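Chorismate synthase (Campylobacter jejuni, PDB 1SQ1) probably catalyses the last step of the shikimate pathway, eliminating phosphate from 5-enolpyruvylshikimate-3-phosphate to give chorismate, with reduced FMN as cofactor. Local coordinates at residues V32-E37 and G135-M140; E37-E42 and D60-L65; N41-R46 and E127-V132; S176-L181 and V324-S329. One frame throughout, in Å; residues are numbered along the deposited sequence.

Contact 1. Residues V32-E37 and G135-M140; sequences VKFDEE and GAVAAM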
loop_
_atom_site.group_PDB
_atom_site.type_symbol
_atom_site.label_atom_id
_atom_site.label_comp_id
_atom_site.label_asym_id
_atom_site.label_seq_id
_atom_site.Cartn_x
_atom_site.Cartn_y
_atom_site.Cartn_z
ATOM N N VAL A 32 24.746 5.337 -5.691
ATOM C CA VAL A 32 24.911 6.038 -4.421
ATOM C C VAL A 32 26.138 5.455 -3.732
ATOM O O VAL A 32 26.259 4.234 -3.551
ATOM C CB VAL A 32 23.666 5.913 -3.482
ATOM C CG1 VAL A 32 23.990 6.518 -2.118
ATOM C CG2 VAL A 32 22.475 6.676 -4.074
ATOM N N LYS A 33 27.062 6.345 -3.382
ATOM C CA LYS A 33 28.299 5.949 -2.737
ATOM C C LYS A 33 27.928 5.202 -1.457
ATOM O O LYS A 33 27.422 5.786 -0.504
ATOM C CB LYS A 33 29.140 7.201 -2.441
ATOM C CG LYS A 33 30.584 6.921 -2.034
ATOM C CD LYS A 33 30.688 6.638 -0.537
ATOM C CE LYS A 33 31.920 5.781 -0.175
ATOM N NZ LYS A 33 32.077 5.620 1.325
ATOM N N PHE A 34 28.158 3.896 -1.446
ATOM C CA PHE A 34 27.823 3.104 -0.277
ATOM C C PHE A 34 28.976 3.051 0.725
ATOM O O PHE A 34 29.942 2.308 0.547
ATOM C CB PHE A 34 27.410 1.694 -0.708
ATOM C CG PHE A 34 26.774 0.888 0.387
ATOM C CD1 PHE A 34 27.545 0.071 1.208
ATOM C CD2 PHE A 34 25.397 0.955 0.606
ATOM C CE1 PHE A 34 26.959 -0.673 2.227
ATOM C CE2 PHE A 34 24.798 0.216 1.623
ATOM C CZ PHE A 34 25.582 -0.603 2.436
ATOM N N ASP A 35 28.863 3.853 1.778
ATOM C CA ASP A 35 29.877 3.917 2.823
ATOM C C ASP A 35 29.611 2.839 3.862
ATOM O O ASP A 35 29.024 3.116 4.911
ATOM C CB ASP A 35 29.847 5.293 3.492
ATOM C CG ASP A 35 30.893 5.440 4.578
ATOM O OD1 ASP A 35 30.912 6.503 5.237
ATOM O OD2 ASP A 35 31.696 4.501 4.771
ATOM N N GLU A 36 30.056 1.616 3.573
ATOM C CA GLU A 36 29.840 0.498 4.484
ATOM C C GLU A 36 30.504 0.700 5.832
ATOM O O GLU A 36 30.323 -0.102 6.741
ATOM C CB GLU A 36 30.329 -0.809 3.866
ATOM C CG GLU A 36 29.701 -2.034 4.522
ATOM C CD GLU A 36 29.934 -3.320 3.739
ATOM O OE1 GLU A 36 29.740 -3.317 2.498
ATOM O OE2 GLU A 36 30.289 -4.343 4.370
ATOM N N GLU A 37 31.271 1.773 5.958
ATOM C CA GLU A 37 31.946 2.072 7.211
ATOM C C GLU A 37 30.957 2.810 8.089
ATOM O O GLU A 37 30.700 2.415 9.224
ATOM C CB GLU A 37 33.181 2.939 6.959
ATOM C CG GLU A 37 34.044 3.138 8.194
ATOM C CD GLU A 37 35.369 3.825 7.902
ATOM O OE1 GLU A 37 35.350 4.982 7.419
ATOM O OE2 GLU A 37 36.427 3.203 8.165
ATOM N N GLY A 135 18.420 2.545 8.626
ATOM C CA GLY A 135 18.541 3.993 8.677
ATOM C C GLY A 135 19.890 4.462 8.137
ATOM O O GLY A 135 19.973 5.484 7.439
ATOM N N ALA A 136 20.948 3.716 8.464
ATOM C CA ALA A 136 22.306 4.022 8.008
ATOM C C ALA A 136 22.296 4.176 6.498
ATOM O O ALA A 136 22.699 5.204 5.950
ATOM C CB ALA A 136 23.250 2.891 8.400
ATOM N N VAL A 137 21.838 3.117 5.839
ATOM C CA VAL A 137 21.733 3.085 4.398
ATOM C C VAL A 137 20.969 4.291 3.898
ATOM O O VAL A 137 21.370 4.910 2.926
ATOM C CB VAL A 137 20.998 1.831 3.925
ATOM C CG1 VAL A 137 20.717 1.922 2.442
ATOM C CG2 VAL A 137 21.832 0.604 4.238
ATOM N N ALA A 138 19.871 4.642 4.554
ATOM C CA ALA A 138 19.105 5.777 4.081
ATOM C C ALA A 138 19.861 7.081 4.250
ATOM O O ALA A 138 19.662 8.010 3.475
ATOM C CB ALA A 138 17.761 5.846 4.790
ATOM N N ALA A 139 20.729 7.163 5.253
ATOM C CA ALA A 139 21.489 8.397 5.463
ATOM C C ALA A 139 22.433 8.617 4.284
ATOM O O ALA A 139 22.759 9.755 3.949
ATOM C CB ALA A 139 22.275 8.335 6.759
HETATM N N MSE A 140 22.864 7.527 3.652
HETATM C CA MSE A 140 23.739 7.633 2.506
HETATM C C MSE A 140 23.060 8.439 1.407
HETATM O O MSE A 140 23.692 9.269 0.769
HETATM C CB MSE A 140 24.138 6.239 2.021
HETATM C CG MSE A 140 25.115 5.536 2.958
HETATM SE SE MSE A 140 25.306 3.638 2.619
HETATM C CE MSE A 140 25.334 2.989 4.449
#
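F34 and M140 mark the closest backbone approach, with their CA atoms 6.7 Å apart, where the chain leading into helix 36-45 passes helix 128-143. Residues 32-35 are extended or turning, D35 forming the centre of an inverse gamma turn and the N-cap of the helix that follows. G135-M140 is helical throughout. The contact is made mostly by side chains, and M140, a selenomethionine, carries the largest share of it. Its SE lies over one face of the F34 ring, 3.8 Å from the ring centroid and 29° off the normal, which is the geometry of a Met-aromatic contact. The methyl CE stays over the same face, at 4.2 Å from the centroid and only 20° off the normal, and adds a CH-pi interaction. With CG anti to the backbone N (chi1 -168°), the F34 ring comes under SE of M140. SE is nearest the CD2 side of the ring, at 3.4 Å from CD2, while V137 CG2 reaches CE2 obliquely at 4.0 Å. At the other end of the segment, V32 CG1 packs on M140 CB at 4.2 Å. D35 turns its carboxylate away from helix 128-143. OD2 accepts from F38 N in the first turn of helix 36-45, and K33 NZ makes a long ion pair with the same oxygen at 3.6 Å. F34 also packs on V64 of strand 62-64, while V137 reaches I78 and I80 of strand 78-82. The arrangement is a Met-aromatic contact at a helix start, set in the helical layer against one antiparallel sheet of the chorismate synthase fold.

Contact 2. Residues E37-E42 and D60-L65; sequences EFLQNE and DKAQVL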
loop_
_atom_site.group_PDB
_atom_site.type_symbol
_atom_site.label_atom_id
_atom_site.label_comp_id
_atom_site.label_asym_id
_atom_site.label_seq_id
_atom_site.Cartn_x
_atom_site.Cartn_y
_atom_site.Cartn_z
ATOM N N GLU A 37 31.271 1.773 5.958
ATOM C CA GLU A 37 31.946 2.072 7.211
ATOM C C GLU A 37 30.957 2.810 8.089
ATOM O O GLU A 37 30.700 2.415 9.224
ATOM C CB GLU A 37 33.181 2.939 6.959
ATOM C CG GLU A 37 34.044 3.138 8.194
ATOM C CD GLU A 37 35.369 3.825 7.902
ATOM O OE1 GLU A 37 35.350 4.982 7.419
ATOM O OE2 GLU A 37 36.427 3.203 8.165
ATOM N N PHE A 38 30.403 3.889 7.543
ATOM C CA PHE A 38 29.415 4.698 8.244
ATOM C C PHE A 38 28.300 3.794 8.748
ATOM O O PHE A 38 27.665 4.082 9.763
ATOM C CB PHE A 38 28.839 5.741 7.294
ATOM C CG PHE A 38 27.647 6.466 7.837
ATOM C CD1 PHE A 38 26.363 5.997 7.595
ATOM C CD2 PHE A 38 27.814 7.616 8.603
ATOM C CE1 PHE A 38 25.262 6.668 8.106
ATOM C CE2 PHE A 38 26.720 8.298 9.121
ATOM C CZ PHE A 38 25.442 7.825 8.876
ATOM N N LEU A 39 28.057 2.706 8.024
ATOM C CA LEU A 39 27.034 1.751 8.413
ATOM C C LEU A 39 27.523 1.004 9.638
ATOM O O LEU A 39 26.880 1.010 10.686
ATOM C CB LEU A 39 26.777 0.749 7.290
ATOM C CG LEU A 39 26.094 -0.549 7.721
ATOM C CD1 LEU A 39 24.633 -0.285 8.054
ATOM C CD2 LEU A 39 26.210 -1.570 6.610
ATOM N N GLN A 40 28.678 0.368 9.498
ATOM C CA GLN A 40 29.243 -0.402 10.589
ATOM C C GLN A 40 29.444 0.433 11.846
ATOM O O GLN A 40 29.290 -0.071 12.954
ATOM C CB GLN A 40 30.566 -1.027 10.160
ATOM C CG GLN A 40 31.092 -2.040 11.150
ATOM C CD GLN A 40 30.122 -3.186 11.373
ATOM O OE1 GLN A 40 29.804 -3.932 10.443
ATOM N NE2 GLN A 40 29.643 -3.330 12.608
ATOM N N ASN A 41 29.785 1.707 11.683
ATOM C CA ASN A 41 29.988 2.569 12.843
ATOM C C ASN A 41 28.693 2.877 13.562
ATOM O O ASN A 41 28.634 2.853 14.787
ATOM C CB ASN A 41 30.651 3.886 12.448
ATOM C CG ASN A 41 32.107 3.720 12.113
ATOM O OD1 ASN A 41 32.827 2.979 12.786
ATOM N ND2 ASN A 41 32.561 4.419 11.078
ATOM N N GLU A 42 27.654 3.175 12.797
ATOM C CA GLU A 42 26.375 3.503 13.391
ATOM C C GLU A 42 25.894 2.330 14.221
ATOM O O GLU A 42 25.382 2.512 15.325
ATOM C CB GLU A 42 25.351 3.835 12.309
ATOM C CG GLU A 42 24.302 4.823 12.770
ATOM C CD GLU A 42 24.873 6.216 13.001
ATOM O OE1 GLU A 42 24.133 7.096 13.484
ATOM O OE2 GLU A 42 26.062 6.441 12.693
ATOM N N ASP A 60 28.538 -8.744 15.894
ATOM C CA ASP A 60 27.564 -7.697 15.590
ATOM C C ASP A 60 28.000 -6.888 14.362
ATOM O O ASP A 60 27.718 -5.693 14.258
ATOM C CB ASP A 60 27.394 -6.771 16.808
ATOM C CG ASP A 60 26.068 -6.026 16.798
ATOM O OD1 ASP A 60 25.832 -5.237 15.858
ATOM O OD2 ASP A 60 25.258 -6.235 17.727
ATOM N N LYS A 61 28.693 -7.546 13.437
ATOM C CA LYS A 61 29.155 -6.887 12.219
ATOM C C LYS A 61 28.119 -7.055 11.112
ATOM O O LYS A 61 27.551 -8.139 10.944
ATOM C CB LYS A 61 30.496 -7.469 11.765
ATOM C CG LYS A 61 31.007 -6.899 10.443
ATOM C CD LYS A 61 32.416 -7.378 10.127
ATOM C CE LYS A 61 33.395 -6.962 11.228
ATOM N NZ LYS A 61 33.424 -5.476 11.456
ATOM N N ALA A 62 27.883 -5.973 10.368
ATOM C CA ALA A 62 26.913 -5.956 9.271
ATOM C C ALA A 62 27.484 -6.525 7.980
ATOM O O ALA A 62 28.576 -6.151 7.560
ATOM C CB ALA A 62 26.426 -4.522 9.031
ATOM N N GLN A 63 26.738 -7.423 7.349
ATOM C CA GLN A 63 27.182 -8.025 6.098
ATOM C C GLN A 63 26.221 -7.718 4.941
ATOM O O GLN A 63 25.185 -8.367 4.778
ATOM C CB GLN A 63 27.329 -9.539 6.263
ATOM C CG GLN A 63 28.115 -10.184 5.131
ATOM C CD GLN A 63 28.261 -11.694 5.280
ATOM O OE1 GLN A 63 28.746 -12.185 6.303
ATOM N NE2 GLN A 63 27.847 -12.439 4.251
ATOM N N VAL A 64 26.569 -6.714 4.144
ATOM C CA VAL A 64 25.751 -6.329 3.007
ATOM C C VAL A 64 25.623 -7.489 2.028
ATOM O O VAL A 64 26.615 -7.917 1.443
ATOM C CB VAL A 64 26.373 -5.152 2.262
ATOM C CG1 VAL A 64 25.472 -4.740 1.111
ATOM C CG2 VAL A 64 26.605 -4.011 3.214
ATOM N N LEU A 65 24.404 -7.983 1.839
ATOM C CA LEU A 65 24.175 -9.098 0.930
ATOM C C LEU A 65 23.928 -8.741 -0.538
ATOM O O LEU A 65 24.212 -9.550 -1.421
ATOM C CB LEU A 65 23.008 -9.948 1.427
ATOM C CG LEU A 65 23.160 -10.580 2.807
ATOM C CD1 LEU A 65 22.055 -11.614 2.988
ATOM C CD2 LEU A 65 24.529 -11.245 2.940
#
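Q40 meets the chain at D60-A62 through both ends of its carboxamide. OE1 accepts from A62 N at 2.8 Å with an N-H...O angle of 156°; the donor lies in the carbonyl plane on a lone pair, at 130° to the C=O bond. NE2 gives a weak, long bond to D60 O at 3.5 Å. One amide thus reaches both backbone groups flanking K61, firmly only at A62 N, and the K61 side chain crosses that of Q40 at about a right angle. The bend at chi2 swings CD of Q40 out of an extended course. Beside this polar pair, L39 CD2 packs on A62 CB at 3.8 Å and on V64 CG2 at 4.2 Å. Helix 37-42 and strand 62-64 run roughly antiparallel, at 150°, their axes 9.4 Å apart. In the next shell, A133, A136 and M140 of helix 128-143 pack around L39, while A62 also touches V82 and L43. Q63 and L65 make backbone bonds to V81 and A79, which fixes the strand to its sheet neighbour. The chemistry therefore divides in two: apolar contact joins helix to sheet, and a side-chain amide takes up backbone polar groups beside and at the start of a strand outermost within this chain.

Contact 3. Residues N41-R46 and E127-V132; sequences NELDKR and ESVARV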
loop_
_atom_site.group_PDB
_atom_site.type_symbol
_atom_site.label_atom_id
_atom_site.label_comp_id
_atom_site.label_asym_id
_atom_site.label_seq_id
_atom_site.Cartn_x
_atom_site.Cartn_y
_atom_site.Cartn_z
ATOM N N ASN A 41 29.785 1.707 11.683
ATOM C CA ASN A 41 29.988 2.569 12.843
ATOM C C ASN A 41 28.693 2.877 13.562
ATOM O O ASN A 41 28.634 2.853 14.787
ATOM C CB ASN A 41 30.651 3.886 12.448
ATOM C CG ASN A 41 32.107 3.720 12.113
ATOM O OD1 ASN A 41 32.827 2.979 12.786
ATOM N ND2 ASN A 41 32.561 4.419 11.078
ATOM N N GLU A 42 27.654 3.175 12.797
ATOM C CA GLU A 42 26.375 3.503 13.391
ATOM C C GLU A 42 25.894 2.330 14.221
ATOM O O GLU A 42 25.382 2.512 15.325
ATOM C CB GLU A 42 25.351 3.835 12.309
ATOM C CG GLU A 42 24.302 4.823 12.770
ATOM C CD GLU A 42 24.873 6.216 13.001
ATOM O OE1 GLU A 42 24.133 7.096 13.484
ATOM O OE2 GLU A 42 26.062 6.441 12.693
ATOM N N LEU A 43 26.066 1.121 13.700
ATOM C CA LEU A 43 25.632 -0.059 14.437
ATOM C C LEU A 43 26.356 -0.162 15.783
ATOM O O LEU A 43 25.806 -0.698 16.750
ATOM C CB LEU A 43 25.858 -1.335 13.610
ATOM C CG LEU A 43 24.805 -1.671 12.553
ATOM C CD1 LEU A 43 25.204 -2.927 11.811
ATOM C CD2 LEU A 43 23.455 -1.869 13.222
ATOM N N ASP A 44 27.577 0.370 15.849
ATOM C CA ASP A 44 28.363 0.325 17.081
ATOM C C ASP A 44 27.911 1.354 18.115
ATOM O O ASP A 44 28.281 1.270 19.291
ATOM C CB ASP A 44 29.858 0.509 16.782
ATOM C CG ASP A 44 30.447 -0.656 15.994
ATOM O OD1 ASP A 44 30.005 -1.810 16.190
ATOM O OD2 ASP A 44 31.371 -0.424 15.189
ATOM N N LYS A 45 27.109 2.322 17.680
ATOM C CA LYS A 45 26.605 3.344 18.589
ATOM C C LYS A 45 25.536 2.754 19.505
ATOM O O LYS A 45 25.556 2.994 20.714
ATOM C CB LYS A 45 26.033 4.537 17.815
ATOM C CG LYS A 45 27.054 5.621 17.503
ATOM C CD LYS A 45 26.367 6.932 17.151
ATOM C CE LYS A 45 27.364 8.075 17.057
ATOM N NZ LYS A 45 26.701 9.380 16.768
ATOM N N ARG A 46 24.610 1.983 18.939
ATOM C CA ARG A 46 23.568 1.373 19.760
ATOM C C ARG A 46 24.210 0.349 20.707
ATOM O O ARG A 46 25.113 -0.395 20.309
ATOM C CB ARG A 46 22.512 0.689 18.886
ATOM C CG ARG A 46 23.005 -0.539 18.156
ATOM C CD ARG A 46 21.844 -1.337 17.595
ATOM N NE ARG A 46 20.978 -1.889 18.635
ATOM C CZ ARG A 46 21.313 -2.890 19.447
ATOM N NH1 ARG A 46 22.508 -3.459 19.352
ATOM N NH2 ARG A 46 20.442 -3.336 20.343
ATOM N N GLU A 127 14.736 -6.013 16.726
ATOM C CA GLU A 127 14.564 -5.066 15.617
ATOM C C GLU A 127 15.492 -3.864 15.651
ATOM O O GLU A 127 15.945 -3.389 14.611
ATOM C CB GLU A 127 13.108 -4.571 15.570
ATOM C CG GLU A 127 12.441 -4.440 16.949
ATOM C CD GLU A 127 11.855 -3.056 17.231
ATOM O OE1 GLU A 127 12.628 -2.082 17.362
ATOM O OE2 GLU A 127 10.615 -2.941 17.334
ATOM N N SER A 128 15.750 -3.372 16.856
ATOM C CA SER A 128 16.616 -2.227 17.080
ATOM C C SER A 128 17.846 -2.235 16.168
ATOM O O SER A 128 18.156 -1.225 15.532
ATOM C CB SER A 128 17.049 -2.214 18.546
ATOM O OG SER A 128 17.882 -1.108 18.829
ATOM N N VAL A 129 18.538 -3.376 16.108
ATOM C CA VAL A 129 19.737 -3.530 15.276
ATOM C C VAL A 129 19.414 -3.296 13.800
ATOM O O VAL A 129 20.152 -2.608 13.087
ATOM C CB VAL A 129 20.335 -4.942 15.414
ATOM C CG1 VAL A 129 21.543 -5.089 14.492
ATOM C CG2 VAL A 129 20.726 -5.195 16.853
ATOM N N ALA A 130 18.311 -3.886 13.350
ATOM C CA ALA A 130 17.876 -3.742 11.974
ATOM C C ALA A 130 17.514 -2.282 11.675
ATOM O O ALA A 130 18.041 -1.694 10.735
ATOM C CB ALA A 130 16.685 -4.659 11.711
ATOM N N ARG A 131 16.635 -1.693 12.482
ATOM C CA ARG A 131 16.213 -0.314 12.272
ATOM C C ARG A 131 17.422 0.584 12.064
ATOM O O ARG A 131 17.394 1.489 11.235
ATOM C CB ARG A 131 15.401 0.173 13.470
ATOM C CG ARG A 131 14.461 -0.890 14.043
ATOM C CD ARG A 131 13.716 -0.413 15.286
ATOM N NE ARG A 131 12.662 0.548 14.983
ATOM C CZ ARG A 131 11.366 0.316 15.150
ATOM N NH1 ARG A 131 10.478 1.256 14.845
ATOM N NH2 ARG A 131 10.953 -0.849 15.629
ATOM N N VAL A 132 18.487 0.333 12.824
ATOM C CA VAL A 132 19.719 1.119 12.702
ATOM C C VAL A 132 20.408 0.859 11.347
ATOM O O VAL A 132 20.708 1.802 10.611
ATOM C CB VAL A 132 20.698 0.795 13.857
ATOM C CG1 VAL A 132 21.976 1.620 13.723
ATOM C CG2 VAL A 132 20.030 1.086 15.181
#
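R46 lays its guanidinium over V129, whose CG2 sits 3.4 Å from the guanidinium plane and over its centre, with CZ as close as 3.5 Å. The two side chains cross at about a right angle, the methyl covering one face while the edge remains available for polar contact. At that edge NE donates to S128 OG at 3.2 Å with an N-H...O angle of 165°, the oxygen only 8° out of the plane. The methyl over the face and the in-plane bond limit how the group can turn; its NH2 end lies close to the like-charged R327 of helix 325-346. Nearer the backbone than the guanidinium, CD of R46 packs on V132 CG2 at 3.9 Å. The rest of the side-chain packing is mainly apolar. L43 sends CD2 against V132 CG1 at 3.8 Å and V129 CG1 at 4.0 Å, and the aliphatic CG of E42 rests on V132 CG1; the carboxylate of E42 pairs with R337 of helix 325-346. Helices 41-45 and 128-132 run near antiparallel, at 145°, with axes 9.6 Å apart, and L43 and V132 are the residues with the nearest CA atoms. V129 and L43 both continue onto V82 of strand 78-82, whereas S128 meets R327 and V331 of helix 325-346. This is antiparallel helix packing against a sheet, ending at an arginine predicted to bind NADP(+), with residues of the predicted FMN site not far off: the side chain of N238 is about 7 Å from that of S128.

Contact 4. Residues S176-L181 and V324-S329; sequences SEIFCL and VGVRGS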
loop_
_atom_site.group_PDB
_atom_site.type_symbol
_atom_site.label_atom_id
_atom_site.label_comp_id
_atom_site.label_asym_id
_atom_site.label_seq_id
_atom_site.Cartn_x
_atom_site.Cartn_y
_atom_site.Cartn_z
ATOM N N SER A 176 30.203 11.763 24.140
ATOM C CA SER A 176 29.599 11.242 25.367
ATOM C C SER A 176 29.190 9.776 25.273
ATOM O O SER A 176 28.700 9.315 24.239
ATOM C CB SER A 176 28.362 12.049 25.747
ATOM O OG SER A 176 27.699 11.437 26.845
ATOM N N GLU A 177 29.370 9.056 26.374
ATOM C CA GLU A 177 29.015 7.648 26.428
ATOM C C GLU A 177 27.508 7.503 26.454
ATOM O O GLU A 177 26.983 6.416 26.232
ATOM C CB GLU A 177 29.598 6.989 27.679
ATOM C CG GLU A 177 31.014 7.423 28.012
ATOM C CD GLU A 177 31.054 8.559 29.030
ATOM O OE1 GLU A 177 30.357 9.584 28.823
ATOM O OE2 GLU A 177 31.790 8.426 30.039
ATOM N N ILE A 178 26.809 8.597 26.739
ATOM C CA ILE A 178 25.351 8.548 26.792
ATOM C C ILE A 178 24.676 9.556 25.859
ATOM O O ILE A 178 23.463 9.770 25.926
ATOM C CB ILE A 178 24.829 8.730 28.250
ATOM C CG1 ILE A 178 25.391 10.008 28.867
ATOM C CG2 ILE A 178 25.229 7.538 29.088
ATOM C CD1 ILE A 178 24.853 10.297 30.259
ATOM N N PHE A 179 25.468 10.163 24.981
ATOM C CA PHE A 179 24.961 11.130 24.008
ATOM C C PHE A 179 24.381 12.388 24.649
ATOM O O PHE A 179 23.494 13.029 24.084
ATOM C CB PHE A 179 23.900 10.472 23.114
ATOM C CG PHE A 179 24.323 9.136 22.552
ATOM C CD1 PHE A 179 23.618 7.974 22.876
ATOM C CD2 PHE A 179 25.444 9.028 21.729
ATOM C CE1 PHE A 179 24.024 6.730 22.393
ATOM C CE2 PHE A 179 25.856 7.786 21.242
ATOM C CZ PHE A 179 25.145 6.637 21.576
ATOM N N CYS A 180 24.894 12.741 25.821
ATOM C CA CYS A 180 24.446 13.926 26.544
ATOM C C CYS A 180 24.553 15.180 25.671
ATOM O O CYS A 180 25.536 15.351 24.957
ATOM C CB CYS A 180 25.296 14.099 27.808
ATOM S SG CYS A 180 24.871 15.539 28.834
ATOM N N LEU A 181 23.543 16.049 25.736
ATOM C CA LEU A 181 23.519 17.302 24.963
ATOM C C LEU A 181 23.720 18.535 25.849
ATOM O O LEU A 181 23.769 19.660 25.355
ATOM C CB LEU A 181 22.191 17.449 24.202
ATOM C CG LEU A 181 21.888 16.453 23.080
ATOM C CD1 LEU A 181 20.507 16.724 22.513
ATOM C CD2 LEU A 181 22.941 16.570 21.996
ATOM N N VAL A 324 16.918 2.680 28.556
ATOM C CA VAL A 324 16.936 2.374 27.137
ATOM C C VAL A 324 16.790 3.615 26.265
ATOM O O VAL A 324 16.939 3.546 25.051
ATOM C CB VAL A 324 15.831 1.349 26.793
ATOM C CG1 VAL A 324 14.446 1.980 26.951
ATOM C CG2 VAL A 324 16.039 0.815 25.395
ATOM N N GLY A 325 16.497 4.751 26.885
ATOM C CA GLY A 325 16.369 5.986 26.130
ATOM C C GLY A 325 17.699 6.415 25.523
ATOM O O GLY A 325 17.744 7.266 24.636
ATOM N N VAL A 326 18.798 5.841 26.002
ATOM C CA VAL A 326 20.101 6.181 25.459
ATOM C C VAL A 326 20.238 5.466 24.127
ATOM O O VAL A 326 20.444 6.114 23.108
ATOM C CB VAL A 326 21.249 5.766 26.408
ATOM C CG1 VAL A 326 22.583 5.844 25.680
ATOM C CG2 VAL A 326 21.279 6.692 27.611
ATOM N N ARG A 327 20.116 4.139 24.135
ATOM C CA ARG A 327 20.198 3.345 22.904
ATOM C C ARG A 327 19.082 3.843 21.984
ATOM O O ARG A 327 19.249 3.925 20.771
ATOM C CB ARG A 327 19.997 1.846 23.211
ATOM C CG ARG A 327 20.106 0.902 22.007
ATOM C CD ARG A 327 19.806 -0.588 22.376
ATOM N NE ARG A 327 18.447 -1.025 22.000
ATOM C CZ ARG A 327 17.996 -2.287 22.055
ATOM N NH1 ARG A 327 18.787 -3.271 22.477
ATOM N NH2 ARG A 327 16.750 -2.578 21.675
ATOM N N GLY A 328 17.956 4.209 22.582
ATOM C CA GLY A 328 16.827 4.683 21.807
ATOM C C GLY A 328 17.095 5.929 20.992
ATOM O O GLY A 328 16.462 6.144 19.960
ATOM N N SER A 329 18.017 6.765 21.451
ATOM C CA SER A 329 18.324 7.984 20.718
ATOM C C SER A 329 18.948 7.588 19.386
ATOM O O SER A 329 18.685 8.220 18.360
ATOM C CB SER A 329 19.305 8.854 21.491
ATOM O OG SER A 329 20.618 8.328 21.397
#
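V326 carries the apolar part of the contact by splitting its two methyls between neighbouring residues of the loop. CG1 approaches the F179 ring obliquely at CD1, 3.7 Å away, and CG2 meets I178 CB at 4.1 Å. The backbones are also nearest here, with the CA atoms of I178 and V326 5.9 Å apart. F179 has positive phi (64°), a left-handed conformation, and its CB points toward the helix. A mixed contact follows one turn along, where S329 OG lies obliquely beside the same ring, 3.4 Å from CD1. As for hydrogen bonds, none links the two segments; the side-chain bonds to be noted lie within one segment or the other. S329 OG donates to V326 O at 2.8 Å, in the carbonyl plane, which turns the hydroxyl back on its own helix; V326 O takes a second donor, S329 N, at 3.0 Å. In the loop, S176 OG accepts from I178 N at 3.0 Å, an ST turn, and more weakly from C180 N at 3.3 Å, so one hydroxyl oxygen holds the bend that presents I178 and F179. Placed in the fold, the loop joins helix 170-175 to helix 186-198, where I178 and C180 pack on F189 and E177 pairs with K190. Across from it, the first turns of helix 325-346 receive F179, while S329 continues onto V207 of strand 205-212.

Overall arrangement
Helix 36-45 meets strand 62-64 in contact 2 and helix 128-143 in contact 3; the chain leading into it meets helix 128-143 in contact 1. Contacts 1 and 3 are buried; contacts 2 and 4 are only partly so. Their chemistry differs: selenium over an aromatic ring in contact 1, an amide bonded to one backbone N-H and weakly to a carbonyl in contact 2, and a hydrogen-bonded, methyl-covered arginine in contact 3. Contact 4 stands apart, with no polar bond between its segments and its loop-to-helix packing about 22 Å from contact 1, centre to centre. It nevertheless touches contact 3, where K45 O meets F179 CZ at 3.8 Å and R327 brings like charge close to R46.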